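Side-chain contacts in putative alpha-L-fucosidase (PDB 3EYP), which probably acts as a retaining alpha-L-fucosidase of glycoside hydrolase family 29, removing alpha-linked fucose from glycans: residues Gln317-Asp320 with Glu321-Thr325; Asp280-Cys283 with Thr284-Arg288. All coordinates share one frame; numbering follows the deposited sequence.

Contact 1: residues Gln317-Asp320 with Glu321-Thr325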
loop_
_atom_site.group_PDB
_atom_site.type_symbol
_atom_site.label_atom_id
_atom_site.label_comp_id
_atom_site.label_asym_id
_atom_site.label_seq_id
_atom_site.Cartn_x
_atom_site.Cartn_y
_atom_site.Cartn_z
ATOM N N GLN A 317 -16.953 -1.041 5.029
ATOM C CA GLN A 317 -18.389 -0.823 4.756
ATOM C C GLN A 317 -18.609 0.506 4.058
ATOM O O GLN A 317 -19.352 0.614 3.074
ATOM C CB GLN A 317 -19.249 -0.878 6.012
ATOM C CG GLN A 317 -20.720 -0.861 5.621
ATOM C CD GLN A 317 -21.661 -0.607 6.751
ATOM O OE1 GLN A 317 -21.398 -0.970 7.896
ATOM N NE2 GLN A 317 -22.804 -0.034 6.426
ATOM N N GLY A 318 -17.943 1.502 4.555
ATOM C CA GLY A 318 -17.995 2.831 3.959
ATOM C C GLY A 318 -17.511 2.865 2.521
ATOM O O GLY A 318 -18.127 3.488 1.645
ATOM N N ILE A 319 -16.399 2.193 2.269
ATOM C CA ILE A 319 -15.804 2.191 0.971
ATOM C C ILE A 319 -16.798 1.455 0.049
ATOM O O ILE A 319 -17.136 1.917 -1.071
ATOM C CB ILE A 319 -14.371 1.503 0.930
ATOM C CG1 ILE A 319 -13.299 2.382 1.586
ATOM C CG2 ILE A 319 -13.879 1.263 -0.499
ATOM C CD1 ILE A 319 -12.032 1.546 2.064
ATOM N N ASP A 320 -17.280 0.317 0.534
ATOM C CA ASP A 320 -18.166 -0.515 -0.284
ATOM C C ASP A 320 -19.415 0.239 -0.681
ATOM O O ASP A 320 -19.752 0.308 -1.864
ATOM C CB ASP A 320 -18.492 -1.830 0.392
ATOM C CG ASP A 320 -17.341 -2.838 0.285
ATOM O OD1 ASP A 320 -16.321 -2.604 -0.420
ATOM O OD2 ASP A 320 -17.473 -3.876 0.941
ATOM N N GLU A 321 -20.036 0.898 0.286
ATOM C CA GLU A 321 -21.251 1.660 -0.000
ATOM C C GLU A 321 -20.994 2.786 -0.958
ATOM O O GLU A 321 -21.777 3.039 -1.838
ATOM C CB GLU A 321 -21.918 2.233 1.231
ATOM C CG GLU A 321 -22.355 1.144 2.121
ATOM C CD GLU A 321 -23.176 1.600 3.248
ATOM O OE1 GLU A 321 -23.168 2.874 3.543
ATOM O OE2 GLU A 321 -23.827 0.646 3.817
ATOM N N THR A 322 -19.879 3.464 -0.772
ATOM C CA THR A 322 -19.557 4.625 -1.574
ATOM C C THR A 322 -19.441 4.277 -3.057
ATOM O O THR A 322 -20.057 4.929 -3.888
ATOM C CB THR A 322 -18.267 5.338 -1.057
ATOM O OG1 THR A 322 -18.524 5.871 0.240
ATOM C CG2 THR A 322 -17.850 6.489 -2.022
ATOM N N PHE A 323 -18.669 3.231 -3.371
ATOM C CA PHE A 323 -18.298 2.888 -4.759
ATOM C C PHE A 323 -19.205 1.808 -5.403
ATOM O O PHE A 323 -19.002 1.389 -6.527
ATOM C CB PHE A 323 -16.800 2.559 -4.853
ATOM C CG PHE A 323 -15.920 3.727 -4.425
ATOM C CD1 PHE A 323 -15.741 4.818 -5.269
ATOM C CD2 PHE A 323 -15.339 3.767 -3.153
ATOM C CE1 PHE A 323 -14.948 5.901 -4.887
ATOM C CE2 PHE A 323 -14.538 4.868 -2.758
ATOM C CZ PHE A 323 -14.345 5.912 -3.607
ATOM N N SER A 324 -20.252 1.444 -4.690
ATOM C CA SER A 324 -21.167 0.414 -5.163
ATOM C C SER A 324 -21.959 0.921 -6.359
ATOM O O SER A 324 -22.255 0.184 -7.278
ATOM C CB SER A 324 -22.139 -0.052 -4.075
ATOM O OG SER A 324 -22.949 1.030 -3.619
ATOM N N THR A 325 -22.255 2.191 -6.379
ATOM C CA THR A 325 -23.097 2.730 -7.435
ATOM C C THR A 325 -22.442 3.889 -8.162
ATOM O O THR A 325 -22.396 5.006 -7.656
ATOM C CB THR A 325 -24.492 3.121 -6.873
ATOM O OG1 THR A 325 -25.067 1.966 -6.231
ATOM C CG2 THR A 325 -25.443 3.595 -7.982
#
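Glu321, Thr322 and Phe323 donate their backbone N-H groups to the carbonyls of Gln317, Gly318 and Ile319, the i to i+4 pattern of an alpha helix in its last turns. On one flank the side chains of Gln317 and Glu321 run side by side and point the same way. In the conformer described, one of two for Gln317, Gln317 NE2 donates to Glu321 OE2 at 2.9 Å, with an N-H...O angle of 163°; for the other conformer this bond is doubtful. The carboxylate oxygen lies in the amide plane, but the amide meets it from above the carboxylate plane, the two planes being 73° apart. Gln317 CG stands anti to the backbone N (chi1 -171°), and the extended chain beyond it carries the amide to Glu321. The other carboxylate oxygen, Glu321 OE1, bonds Ser457 OG, which gives the carboxylate a second partner.

Thr322 OG1 gives a hydrogen bond to Gly318 O at 2.8 Å. The N-H of Thr322 reaches the same oxygen at 3.0 Å, from the opposite face of the carbonyl plane. Two bonds from one residue thus grip Gly318 O. Thr322 OG1 also accepts from Ser457 N. Over one face of the Phe323 ring lies Thr322 CG2, 3.7 Å above its centre. Ile319 CG2 meets Phe323 CD2 at 3.9 Å, and the two side chains cross obliquely. Near the C-terminal end of the helix, Ser324 OG turns back to Glu321 O at 2.9 Å.

The contact lies at the end of helix 306-323. Ile319 and Phe323 face helix 275-283, both touching Trp279. Phe323 also packs on strand 380-385 and meets Tyr454 edge-to-face, while the C-terminal tail around Ser457 runs beside Glu321 and Thr322.

Contact 2: residues Asp280-Cys283 with Thr284-Arg288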
loop_
_atom_site.group_PDB
_atom_site.type_symbol
_atom_site.label_atom_id
_atom_site.label_comp_id
_atom_site.label_asym_id
_atom_site.label_seq_id
_atom_site.Cartn_x
_atom_site.Cartn_y
_atom_site.Cartn_z
ATOM N N ASP A 280 -9.855 9.401 5.086
ATOM C CA ASP A 280 -8.975 10.434 4.566
ATOM C C ASP A 280 -7.685 9.783 4.072
ATOM O O ASP A 280 -7.200 10.010 2.986
ATOM C CB ASP A 280 -8.576 11.431 5.651
ATOM C CG ASP A 280 -9.681 12.384 6.008
ATOM O OD1 ASP A 280 -10.697 12.393 5.291
ATOM O OD2 ASP A 280 -9.499 13.180 6.972
ATOM N N ILE A 281 -7.135 8.978 4.943
ATOM C CA ILE A 281 -5.905 8.253 4.620
ATOM C C ILE A 281 -6.034 7.347 3.412
ATOM O O ILE A 281 -5.182 7.353 2.499
ATOM C CB ILE A 281 -5.376 7.458 5.856
ATOM C CG1 ILE A 281 -4.837 8.449 6.877
ATOM C CG2 ILE A 281 -4.299 6.473 5.462
ATOM C CD1 ILE A 281 -4.565 7.835 8.312
ATOM N N TYR A 282 -7.120 6.597 3.384
ATOM C CA TYR A 282 -7.431 5.738 2.248
ATOM C C TYR A 282 -7.366 6.597 0.953
ATOM O O TYR A 282 -6.795 6.219 -0.086
ATOM C CB TYR A 282 -8.835 5.106 2.402
ATOM C CG TYR A 282 -9.231 4.182 1.250
ATOM C CD1 TYR A 282 -8.862 2.834 1.234
ATOM C CD2 TYR A 282 -9.953 4.675 0.159
ATOM C CE1 TYR A 282 -9.191 2.014 0.153
ATOM C CE2 TYR A 282 -10.291 3.870 -0.919
ATOM C CZ TYR A 282 -9.917 2.548 -0.915
ATOM O OH TYR A 282 -10.295 1.734 -1.939
ATOM N N CYS A 283 -7.958 7.779 1.031
ATOM C CA CYS A 283 -8.076 8.631 -0.181
ATOM C C CYS A 283 -6.750 9.237 -0.604
ATOM O O CYS A 283 -6.490 9.504 -1.789
ATOM C CB CYS A 283 -9.146 9.712 0.022
ATOM S SG CYS A 283 -10.855 9.067 -0.059
ATOM N N THR A 284 -5.879 9.379 0.358
ATOM C CA THR A 284 -4.522 9.921 0.126
ATOM C C THR A 284 -3.459 8.873 0.021
ATOM O O THR A 284 -2.288 9.185 0.021
ATOM C CB THR A 284 -4.118 11.011 1.181
ATOM O OG1 THR A 284 -4.063 10.408 2.488
ATOM C CG2 THR A 284 -5.121 12.124 1.178
ATOM N N SER A 285 -3.902 7.637 -0.197
ATOM C CA SER A 285 -3.012 6.507 -0.485
ATOM C C SER A 285 -3.528 5.684 -1.639
ATOM O O SER A 285 -3.089 5.816 -2.776
ATOM C CB SER A 285 -2.826 5.573 0.767
ATOM O OG SER A 285 -4.090 5.155 1.297
ATOM N N VAL A 286 -4.496 4.856 -1.337
ATOM C CA VAL A 286 -5.148 4.113 -2.378
ATOM C C VAL A 286 -5.691 5.093 -3.474
ATOM O O VAL A 286 -5.634 4.812 -4.668
ATOM C CB VAL A 286 -6.272 3.121 -1.832
ATOM C CG1 VAL A 286 -7.012 2.459 -3.008
ATOM C CG2 VAL A 286 -5.697 2.044 -0.845
ATOM N N GLY A 287 -6.187 6.252 -3.055
ATOM C CA GLY A 287 -6.763 7.212 -3.995
ATOM C C GLY A 287 -5.755 8.217 -4.573
ATOM O O GLY A 287 -6.139 9.217 -5.125
ATOM N N ARG A 288 -4.462 7.960 -4.360
ATOM C CA ARG A 288 -3.382 8.691 -4.977
ATOM C C ARG A 288 -2.304 7.766 -5.515
ATOM O O ARG A 288 -1.123 7.892 -5.218
ATOM C CB ARG A 288 -2.738 9.723 -4.008
ATOM C CG ARG A 288 -3.654 10.787 -3.450
ATOM C CD ARG A 288 -2.867 11.779 -2.559
ATOM N NE ARG A 288 -3.717 12.907 -2.218
ATOM C CZ ARG A 288 -3.349 13.908 -1.436
ATOM N NH1 ARG A 288 -2.154 13.912 -0.886
ATOM N NH2 ARG A 288 -4.188 14.905 -1.211
#
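Tyr282 lays one ring face against Val286, four residues on, where helix 275-283 ends and the chain turns toward strand 291-295 of the TIM-barrel domain. Val286 CB sits 3.9 Å from the ring centroid and 18° off the ring normal, a CH-pi contact. The valine methyls spread across the ring: CG2 lies 3.6 Å from Tyr282 CE1, and CG1 lies 3.6 Å from Tyr282 CZ. With Tyr282 CG anti to the backbone N (chi1 -180°), the ring end swings back toward the turn. Tyr282 OH bonds a glycerol, probably from the crystallisation liquor. Replacing Tyr282 with an alanine would probably leave one side of Val286 without its aromatic cover and open a gap beside the turn.

Thr284 is the first residue to leave helical geometry, and a type I beta turn follows from Ser285 to Arg288. Tyr282 O accepts from both Gly287 N and Ser285 N. The first lies in the carbonyl plane; the second comes from above it. Gly287, with no side chain, passes close to Cys283 O. Arg288 CG packs 3.5 Å from Cys283 O, and Thr284 CG2 covers one face of the guanidinium. Arg288 NH1 bonds Ala216 O, and Thr284 OG1 bonds Gly214 O. Ser285 OG, set between its own backbone N and carbonyl carbon (chi1 53°), donates to Ile281 O at 2.7 Å.

In the fold
From the N terminus, contact 2 comes first. It closes the short turn that takes the chain out of helix 275-283 and toward strand 291-295 of the parallel barrel sheet. Contact 1 follows at the far end of helix 306-323. The two lie in series along the chain and neither nest nor cross. Their centres are about 15 Å apart, and they touch where Ile319 CD1 packs on Tyr282 CE1 at 3.5 Å. Both also reach the same antiparallel sheet of the C-terminal part: residues 280-288 meet strand 423-432, and residues 317-325 meet its neighbour, strand 380-385. The pair therefore marks where helices 275-283 and 306-323 pack together against that sheet.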